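Local coordinates for uncharacterized protein (Trypanosoma brucei, PDB 2Q0X), which is of unknown function but has the alpha/beta hydrolase fold and is named as a paraflagellar rod component, at residues 47-50 with 51-55; 87-90 with 91-94; 112-116 with 117-121; 196-199 with 200-204. One frame throughout, in Å; residues are numbered along the deposited sequence.

Interaction 1. Residues 47-50 with 51-55; sequences QTES and LLSFD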
loop_
_atom_site.group_PDB
_atom_site.type_symbol
_atom_site.label_atom_id
_atom_site.label_comp_id
_atom_site.label_asym_id
_atom_site.label_seq_id
_atom_site.Cartn_x
_atom_site.Cartn_y
_atom_site.Cartn_z
ATOM N N GLN A 47 -3.973 -3.362 8.214
ATOM C CA GLN A 47 -3.674 -3.757 6.843
ATOM C C GLN A 47 -4.353 -2.864 5.806
ATOM O O GLN A 47 -3.823 -2.698 4.717
ATOM C CB GLN A 47 -4.048 -5.217 6.615
ATOM C CG GLN A 47 -3.105 -6.200 7.269
ATOM C CD GLN A 47 -3.600 -7.642 7.171
ATOM O OE1 GLN A 47 -4.503 -8.053 7.903
ATOM N NE2 GLN A 47 -2.993 -8.420 6.284
ATOM N N THR A 48 -5.495 -2.278 6.169
ATOM C CA THR A 48 -6.236 -1.375 5.307
ATOM C C THR A 48 -5.986 0.086 5.627
ATOM O O THR A 48 -6.683 0.957 5.115
ATOM C CB THR A 48 -7.764 -1.640 5.392
ATOM O OG1 THR A 48 -8.235 -1.353 6.713
ATOM C CG2 THR A 48 -8.075 -3.094 5.044
ATOM N N GLU A 49 -5.013 0.363 6.482
ATOM C CA GLU A 49 -4.615 1.723 6.786
ATOM C C GLU A 49 -3.421 2.117 5.908
ATOM O O GLU A 49 -2.429 1.390 5.823
ATOM C CB GLU A 49 -4.278 1.882 8.277
ATOM C CG GLU A 49 -5.518 1.821 9.163
ATOM C CD GLU A 49 -5.229 2.074 10.646
ATOM O OE1 GLU A 49 -4.302 1.459 11.210
ATOM O OE2 GLU A 49 -5.962 2.877 11.269
ATOM N N SER A 50 -3.538 3.281 5.280
ATOM C CA SER A 50 -2.535 3.836 4.388
ATOM C C SER A 50 -1.614 4.786 5.117
ATOM O O SER A 50 -1.898 5.200 6.245
ATOM C CB SER A 50 -3.263 4.632 3.280
ATOM O OG SER A 50 -3.851 5.861 3.789
ATOM N N LEU A 51 -0.526 5.168 4.460
ATOM C CA LEU A 51 0.246 6.312 4.898
ATOM C C LEU A 51 -0.717 7.466 5.127
ATOM O O LEU A 51 -1.664 7.637 4.352
ATOM C CB LEU A 51 1.278 6.732 3.842
ATOM C CG LEU A 51 2.475 5.828 3.551
ATOM C CD1 LEU A 51 3.365 6.473 2.472
ATOM C CD2 LEU A 51 3.244 5.457 4.849
ATOM N N LEU A 52 -0.478 8.234 6.185
ATOM C CA LEU A 52 -1.361 9.343 6.598
ATOM C C LEU A 52 -2.818 8.902 6.774
ATOM O O LEU A 52 -3.747 9.628 6.418
ATOM C CB LEU A 52 -1.272 10.543 5.623
ATOM C CG LEU A 52 0.002 11.393 5.594
ATOM C CD1 LEU A 52 -0.109 12.428 4.431
ATOM C CD2 LEU A 52 0.263 12.074 6.925
ATOM N N SER A 53 -3.003 7.716 7.350
ATOM C CA SER A 53 -4.344 7.150 7.578
ATOM C C SER A 53 -5.238 8.111 8.354
ATOM O O SER A 53 -6.439 8.196 8.101
ATOM C CB SER A 53 -4.248 5.839 8.369
ATOM O OG SER A 53 -5.504 5.168 8.378
ATOM N N PHE A 54 -4.642 8.799 9.323
ATOM C CA PHE A 54 -5.338 9.820 10.084
ATOM C C PHE A 54 -4.876 11.183 9.633
ATOM O O PHE A 54 -3.681 11.463 9.632
ATOM C CB PHE A 54 -5.091 9.640 11.581
ATOM C CG PHE A 54 -5.683 8.388 12.114
ATOM C CD1 PHE A 54 -6.923 8.397 12.731
ATOM C CD2 PHE A 54 -5.026 7.175 11.939
ATOM C CE1 PHE A 54 -7.490 7.225 13.195
ATOM C CE2 PHE A 54 -5.574 5.997 12.405
ATOM C CZ PHE A 54 -6.816 6.026 13.034
ATOM N N ASP A 55 -5.837 12.016 9.246
ATOM C CA ASP A 55 -5.576 13.385 8.858
ATOM C C ASP A 55 -4.789 14.091 9.961
ATOM O O ASP A 55 -3.836 14.808 9.655
ATOM C CB ASP A 55 -6.899 14.142 8.530
ATOM C CG ASP A 55 -7.518 13.723 7.186
ATOM O OD1 ASP A 55 -6.924 12.891 6.471
ATOM O OD2 ASP A 55 -8.612 14.226 6.839
#

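Interaction 2. Residues 87-90 with 91-94; sequences HAHD and AEDV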
loop_
_atom_site.group_PDB
_atom_site.type_symbol
_atom_site.label_atom_id
_atom_site.label_comp_id
_atom_site.label_asym_id
_atom_site.label_seq_id
_atom_site.Cartn_x
_atom_site.Cartn_y
_atom_site.Cartn_z
ATOM N N HIS A 87 2.015 -12.400 11.360
ATOM C CA HIS A 87 2.347 -11.226 12.158
ATOM C C HIS A 87 3.800 -11.210 12.623
ATOM O O HIS A 87 4.373 -10.140 12.803
ATOM C CB HIS A 87 1.357 -11.023 13.329
ATOM C CG HIS A 87 1.708 -11.765 14.579
ATOM N ND1 HIS A 87 1.495 -13.118 14.730
ATOM C CD2 HIS A 87 2.219 -11.331 15.755
ATOM C CE1 HIS A 87 1.899 -13.493 15.930
ATOM N NE2 HIS A 87 2.333 -12.426 16.575
ATOM N N ALA A 88 4.395 -12.386 12.802
ATOM C CA ALA A 88 5.804 -12.468 13.198
ATOM C C ALA A 88 6.726 -11.914 12.104
ATOM O O ALA A 88 7.739 -11.282 12.401
ATOM C CB ALA A 88 6.192 -13.924 13.557
ATOM N N HIS A 89 6.371 -12.154 10.840
ATOM C CA HIS A 89 7.183 -11.687 9.721
ATOM C C HIS A 89 7.005 -10.199 9.458
ATOM O O HIS A 89 7.984 -9.521 9.193
ATOM C CB HIS A 89 6.909 -12.517 8.473
ATOM C CG HIS A 89 7.427 -13.922 8.567
ATOM N ND1 HIS A 89 6.878 -14.857 9.417
ATOM C CD2 HIS A 89 8.434 -14.552 7.915
ATOM C CE1 HIS A 89 7.532 -16.000 9.293
ATOM N NE2 HIS A 89 8.480 -15.842 8.385
ATOM N N ASP A 90 5.773 -9.693 9.539
ATOM C CA ASP A 90 5.519 -8.250 9.523
ATOM C C ASP A 90 6.351 -7.536 10.601
ATOM O O ASP A 90 6.994 -6.529 10.315
ATOM C CB ASP A 90 4.033 -7.947 9.800
ATOM C CG ASP A 90 3.171 -7.844 8.531
ATOM O OD1 ASP A 90 3.673 -7.792 7.390
ATOM O OD2 ASP A 90 1.933 -7.787 8.709
ATOM N N ALA A 91 6.288 -8.064 11.834
ATOM C CA ALA A 91 7.064 -7.574 12.983
ATOM C C ALA A 91 8.551 -7.512 12.685
ATOM O O ALA A 91 9.198 -6.500 12.942
ATOM C CB ALA A 91 6.841 -8.481 14.203
ATOM N N GLU A 92 9.061 -8.604 12.135
ATOM C CA GLU A 92 10.442 -8.698 11.710
ATOM C C GLU A 92 10.827 -7.620 10.696
ATOM O O GLU A 92 11.865 -6.990 10.836
ATOM C CB GLU A 92 10.728 -10.090 11.144
ATOM C CG GLU A 92 12.175 -10.283 10.759
ATOM C CD GLU A 92 12.530 -11.723 10.506
ATOM O OE1 GLU A 92 11.686 -12.461 9.926
ATOM O OE2 GLU A 92 13.670 -12.109 10.862
ATOM N N ASP A 93 9.992 -7.421 9.674
ATOM C CA ASP A 93 10.180 -6.323 8.717
ATOM C C ASP A 93 10.209 -4.956 9.394
ATOM O O ASP A 93 11.046 -4.125 9.071
ATOM C CB ASP A 93 9.062 -6.321 7.663
ATOM C CG ASP A 93 9.071 -7.554 6.806
ATOM O OD1 ASP A 93 10.117 -8.203 6.708
ATOM O OD2 ASP A 93 8.017 -7.883 6.251
ATOM N N VAL A 94 9.302 -4.729 10.334
ATOM C CA VAL A 94 9.319 -3.499 11.138
ATOM C C VAL A 94 10.599 -3.349 11.977
ATOM O O VAL A 94 11.148 -2.239 12.078
ATOM C CB VAL A 94 8.041 -3.351 11.995
ATOM C CG1 VAL A 94 8.101 -2.066 12.838
ATOM C CG2 VAL A 94 6.764 -3.316 11.057
#

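Interaction 3. Residues 112-116 with 117-121; sequences LFATS and TGTQL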
loop_
_atom_site.group_PDB
_atom_site.type_symbol
_atom_site.label_atom_id
_atom_site.label_comp_id
_atom_site.label_asym_id
_atom_site.label_seq_id
_atom_site.Cartn_x
_atom_site.Cartn_y
_atom_site.Cartn_z
ATOM N N LEU A 112 7.228 3.639 19.642
ATOM C CA LEU A 112 6.406 2.833 18.734
ATOM C C LEU A 112 4.928 3.162 18.917
ATOM O O LEU A 112 4.412 3.094 20.026
ATOM C CB LEU A 112 6.610 1.330 18.962
ATOM C CG LEU A 112 7.535 0.528 18.038
ATOM C CD1 LEU A 112 7.475 -0.977 18.379
ATOM C CD2 LEU A 112 7.192 0.748 16.590
ATOM N N PHE A 113 4.260 3.479 17.806
ATOM C CA PHE A 113 2.883 3.903 17.785
ATOM C C PHE A 113 2.121 2.979 16.818
ATOM O O PHE A 113 2.422 2.921 15.633
ATOM C CB PHE A 113 2.865 5.377 17.346
ATOM C CG PHE A 113 1.498 5.999 17.202
ATOM C CD1 PHE A 113 1.340 7.092 16.369
ATOM C CD2 PHE A 113 0.388 5.532 17.907
ATOM C CE1 PHE A 113 0.095 7.698 16.195
ATOM C CE2 PHE A 113 -0.859 6.139 17.761
ATOM C CZ PHE A 113 -1.003 7.221 16.901
ATOM N N ALA A 114 1.165 2.219 17.338
ATOM C CA ALA A 114 0.358 1.349 16.487
ATOM C C ALA A 114 -1.092 1.666 16.661
ATOM O O ALA A 114 -1.541 1.946 17.761
ATOM C CB ALA A 114 0.600 -0.120 16.782
ATOM N N THR A 115 -1.810 1.642 15.540
ATOM C CA THR A 115 -3.251 1.708 15.523
ATOM C C THR A 115 -3.793 0.414 14.953
ATOM O O THR A 115 -3.116 -0.277 14.191
ATOM C CB THR A 115 -3.747 2.883 14.646
ATOM O OG1 THR A 115 -3.140 2.809 13.345
ATOM C CG2 THR A 115 -3.450 4.224 15.321
ATOM N N SER A 116 -5.034 0.099 15.320
ATOM C CA SER A 116 -5.766 -1.038 14.738
ATOM C C SER A 116 -5.016 -2.385 14.920
ATOM O O SER A 116 -4.466 -2.646 15.995
ATOM C CB SER A 116 -6.080 -0.740 13.260
ATOM O OG SER A 116 -6.957 -1.706 12.736
ATOM N N THR A 117 -4.956 -3.225 13.881
ATOM C CA THR A 117 -4.210 -4.496 13.973
ATOM C C THR A 117 -2.665 -4.356 13.930
ATOM O O THR A 117 -1.944 -5.365 14.015
ATOM C CB THR A 117 -4.686 -5.496 12.907
ATOM O OG1 THR A 117 -4.377 -5.012 11.593
ATOM C CG2 THR A 117 -6.222 -5.789 13.049
ATOM N N GLY A 118 -2.164 -3.115 13.803
ATOM C CA GLY A 118 -0.743 -2.823 13.933
ATOM C C GLY A 118 -0.220 -3.151 15.315
ATOM O O GLY A 118 0.956 -3.491 15.486
ATOM N N THR A 119 -1.105 -3.063 16.306
ATOM C CA THR A 119 -0.770 -3.415 17.655
ATOM C C THR A 119 -0.308 -4.865 17.818
ATOM O O THR A 119 0.487 -5.159 18.715
ATOM C CB THR A 119 -1.905 -3.108 18.665
ATOM O OG1 THR A 119 -2.997 -3.978 18.428
ATOM C CG2 THR A 119 -2.370 -1.692 18.590
ATOM N N GLN A 120 -0.835 -5.768 16.986
ATOM C CA GLN A 120 -0.373 -7.153 16.954
ATOM C C GLN A 120 1.130 -7.248 16.729
ATOM O O GLN A 120 1.812 -8.135 17.282
ATOM C CB GLN A 120 -1.044 -7.898 15.811
ATOM C CG GLN A 120 -0.808 -9.419 15.833
ATOM C CD GLN A 120 -1.563 -10.159 14.778
ATOM O OE1 GLN A 120 -1.854 -9.618 13.716
ATOM N NE2 GLN A 120 -1.867 -11.438 15.046
ATOM N N LEU A 121 1.631 -6.378 15.853
ATOM C CA LEU A 121 3.037 -6.362 15.518
ATOM C C LEU A 121 3.875 -5.831 16.674
ATOM O O LEU A 121 4.990 -6.273 16.876
ATOM C CB LEU A 121 3.278 -5.534 14.254
ATOM C CG LEU A 121 2.447 -5.914 13.014
ATOM C CD1 LEU A 121 3.038 -5.238 11.780
ATOM C CD2 LEU A 121 2.352 -7.424 12.824
#

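Interaction 4. Residues 196-199 with 200-204; sequences GFPT and LQEAV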
loop_
_atom_site.group_PDB
_atom_site.type_symbol
_atom_site.label_atom_id
_atom_site.label_comp_id
_atom_site.label_asym_id
_atom_site.label_seq_id
_atom_site.Cartn_x
_atom_site.Cartn_y
_atom_site.Cartn_z
ATOM N N GLY A 196 -0.640 -14.481 18.415
ATOM C CA GLY A 196 -0.464 -13.158 18.971
ATOM C C GLY A 196 -1.786 -12.529 19.345
ATOM O O GLY A 196 -2.756 -13.234 19.582
ATOM N N PHE A 197 -1.828 -11.192 19.357
ATOM C CA PHE A 197 -3.042 -10.442 19.712
ATOM C C PHE A 197 -3.335 -9.397 18.643
ATOM O O PHE A 197 -2.684 -8.340 18.628
ATOM C CB PHE A 197 -2.873 -9.747 21.058
ATOM C CG PHE A 197 -2.392 -10.646 22.125
ATOM C CD1 PHE A 197 -3.286 -11.403 22.854
ATOM C CD2 PHE A 197 -1.039 -10.750 22.396
ATOM C CE1 PHE A 197 -2.837 -12.254 23.844
ATOM C CE2 PHE A 197 -0.585 -11.601 23.374
ATOM C CZ PHE A 197 -1.489 -12.357 24.107
ATOM N N PRO A 198 -4.293 -9.693 17.742
ATOM C CA PRO A 198 -4.583 -8.796 16.636
ATOM C C PRO A 198 -4.798 -7.356 17.044
ATOM O O PRO A 198 -4.194 -6.495 16.464
ATOM C CB PRO A 198 -5.856 -9.400 16.028
ATOM C CG PRO A 198 -5.719 -10.847 16.301
ATOM C CD PRO A 198 -5.123 -10.914 17.679
ATOM N N THR A 199 -5.605 -7.115 18.079
ATOM C CA THR A 199 -5.941 -5.757 18.519
ATOM C C THR A 199 -5.939 -5.690 20.038
ATOM O O THR A 199 -5.723 -6.685 20.712
ATOM C CB THR A 199 -7.344 -5.349 18.014
ATOM O OG1 THR A 199 -8.331 -6.236 18.579
ATOM C CG2 THR A 199 -7.400 -5.400 16.459
ATOM N N LEU A 200 -6.171 -4.497 20.564
ATOM C CA LEU A 200 -6.329 -4.289 21.992
ATOM C C LEU A 200 -7.531 -5.008 22.603
ATOM O O LEU A 200 -7.568 -5.209 23.819
ATOM C CB LEU A 200 -6.407 -2.806 22.288
ATOM C CG LEU A 200 -5.099 -2.047 22.074
ATOM C CD1 LEU A 200 -5.226 -0.667 22.641
ATOM C CD2 LEU A 200 -3.929 -2.762 22.698
ATOM N N GLN A 201 -8.530 -5.380 21.791
ATOM C CA GLN A 201 -9.597 -6.253 22.293
ATOM C C GLN A 201 -9.010 -7.535 22.898
ATOM O O GLN A 201 -9.300 -7.889 24.041
ATOM C CB GLN A 201 -10.592 -6.601 21.192
ATOM C CG GLN A 201 -11.890 -7.256 21.676
ATOM C CD GLN A 201 -12.832 -6.277 22.335
ATOM O OE1 GLN A 201 -12.779 -5.076 22.058
ATOM N NE2 GLN A 201 -13.715 -6.785 23.216
ATOM N N GLU A 202 -8.173 -8.228 22.134
ATOM C CA GLU A 202 -7.587 -9.493 22.605
ATOM C C GLU A 202 -6.441 -9.267 23.605
ATOM O O GLU A 202 -6.311 -10.003 24.584
ATOM C CB GLU A 202 -7.079 -10.315 21.416
ATOM C CG GLU A 202 -8.194 -10.747 20.440
ATOM C CD GLU A 202 -8.303 -9.889 19.197
ATOM O OE1 GLU A 202 -7.947 -8.682 19.233
ATOM O OE2 GLU A 202 -8.775 -10.428 18.171
ATOM N N ALA A 203 -5.633 -8.237 23.357
ATOM C CA ALA A 203 -4.447 -7.959 24.176
ATOM C C ALA A 203 -4.782 -7.398 25.568
ATOM O O ALA A 203 -4.086 -7.695 26.525
ATOM C CB ALA A 203 -3.518 -7.025 23.447
ATOM N N VAL A 204 -5.844 -6.587 25.670
ATOM C CA VAL A 204 -6.126 -5.864 26.913
ATOM C C VAL A 204 -7.579 -6.005 27.403
ATOM O O VAL A 204 -7.812 -6.402 28.537
ATOM C CB VAL A 204 -5.762 -4.362 26.755
ATOM C CG1 VAL A 204 -6.265 -3.533 27.927
ATOM C CG2 VAL A 204 -4.257 -4.185 26.596
#

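Interaction 1. Residues 47-50 with 51-55
Glu-49 and Phe-54 meet at the mouth of a tight reversal, where a carboxylate oxygen comes up obliquely to an aromatic ring: Glu-49 OE2 lies 3.3 Å from Phe-54 CE2, with the two planes 80° apart. The compact part lies just behind this. Ser-53 sets its OG against the aliphatic stem of the glutamate, 3.4 Å from Glu-49 CG, because its chi1 of -169° swings the hydroxyl away from its own backbone nitrogen and toward that stem. Ser-50 secures the neighbouring peptide, its OG donating to Leu-51 O over 2.9 Å from a position 44° out of the carbonyl plane. The other carboxylate oxygen of the glutamate, OE1, is held by Gly-46 N and Thr-115 OG1.

On the leucine side, contact within the stretch is sparse: the side chains of Leu-51 and Leu-52 point away from the 47-50 segment and are buried against Leu-17 of the second subunit. The more open side is that of the partly exposed Phe-54, whose ring has a bound glycerol about 4 Å away. At the centre is a type II beta turn from Ser-50 to Ser-53, in the loop after strand 40-44, a region that contributes to the oxyanion hole in many alpha/beta hydrolases.

Interaction 2. Residues 87-90 with 91-94
The carboxylate of Asp-93 lays one face over the carbonyl oxygen of His-89, with Asp-93 CG 3.3 Å from His-89 O. On the outer surface the Glu-92 carboxylate approaches the His-89 ring at a slant and loosely, Glu-92 OE1 standing 4.4 Å from His-89 CD2; the ring nitrogen ND1 is engaged by Asp-86.

These residues open helix 87-104, which carries the chain from strand 69-73 to strand 110-115 in a beta-alpha-beta crossover of the alpha/beta hydrolase sheet. Regular bonds four residues apart hold the turns, among them Ala-91 N to His-87 O at 3.0 Å and Asp-93 N to His-89 O at 2.9 Å, the latter with an N-H...O angle of 168°. Val-94 places CG2 opposite its own carbonyl carbon, where it rests 3.3 Å from Asp-90 O.

Asp-90 OD1 and Asp-93 OD2 approach to 4.5 Å, a like-charge pair probably eased by the side-chain amide of Gln-85, whose NE2 is hydrogen-bonded to both oxygens. The other carboxylate oxygen of the first aspartate, Asp-90 OD2, is hydrogen-bonded to Ser-77 OG and forms a salt bridge with Arg-191.

Interaction 3. Residues 112-116 with 117-121
Ser-116 and Thr-119 meet where the chain leaves the sheet and enters a helix, and the carbonyl oxygen of Ser-116 is the focus. Thr-119 OG1 lies 3.1 Å from Ser-116 O, placed there by a chi1 of 68°, though another acceptor competes for its proton; Thr-119 N adds a weak bond to the same oxygen. One residue back, Gly-118 N donates to Thr-115 O over 3.0 Å, closing a tight turn that the glycine, having no side chain, permits. On the inner side Ala-114 CB presses on the helix start, 3.4 Å from Thr-119 N and 3.8 Å from Thr-119 CG2.

Farther out, Thr-115 OG1 is held by hydrogen bonds with Glu-49 OE1 and Trp-43 NE1, and Leu-140 of strand 135-143 packs against Ala-114 and Thr-119.

Ser-116 has a positive-phi backbone (phi 57°, psi -136°), the unfavourable conformation usual for the residue at the nucleophile elbow, and the sequence around it resembles the G-x-S-x-G pattern with alanine at its first position. Together with the strand-turn-helix geometry this matches the nucleophile elbow of alpha/beta hydrolases, so the Ser-116 hydroxyl probably occupies the place of the family's nucleophile, although no activity has been established.

Interaction 4. Residues 196-199 with 200-204
A capping box opens helix 200-209, with Thr-199 at the N-cap and Glu-202, three residues on, reaching back to the threonine's backbone nitrogen. Glu-202 OE1 is gripped twice. Thr-199 N donates to Glu-202 OE1 over 3.0 Å, coming from above the carboxylate plane (43° out of it), and Thr-199 OG1 donates to the same oxygen at 2.6 Å, nearly in line with the C-O bond. The threonine oxygen also accepts a weak bond from Gln-201 N, as an N-cap side chain should. The glutamate reaches back because its chain folds at chi2 (100°) after CG has been set opposite the carbonyl carbon.

Backbone bonding starts at once: Ala-203 N donates to Thr-199 O over 3.1 Å, in the carbonyl plane. Around this polar knot lie apolar surfaces. The Pro-198 ring crosses the glutamate side chain at about a right angle, Pro-198 CG sitting 3.6 Å from Glu-202 OE2, whereas Phe-197 CB packs 3.7 Å from Ala-203 CB. Tyr-183 OH bonds the second carboxylate oxygen, OE2, and Arg-273 reaches Thr-199 OG1, so neighbouring loops converge on the cap. The arrangement is a capping box, here starting a helix of the insertion between strands 135-143 and 227-232, the region where alpha/beta hydrolases often carry their lid.

Overall arrangement
From the N terminus the four contacts follow one another in series; none nests within or crosses another, since each joins adjoining pieces of chain. Interaction 1 makes a turn within the loop between strand 40-44 and helix 57-64, and interaction 2 lies in the opening turns of helix 87-104. Interaction 3 sits about 1 Å from the chain centre, at the turn from strand 110-115 into helix 119-128, and touches all three others. Leu-121 packs on the helix of interaction 2, Gln-120 on Phe-197 and Pro-198 of interaction 4, and Thr-115 on Phe-54 of interaction 1. Interactions 1 and 4, their centres about 20 Å apart, therefore flank the probable elbow from opposite sides of the chain centre.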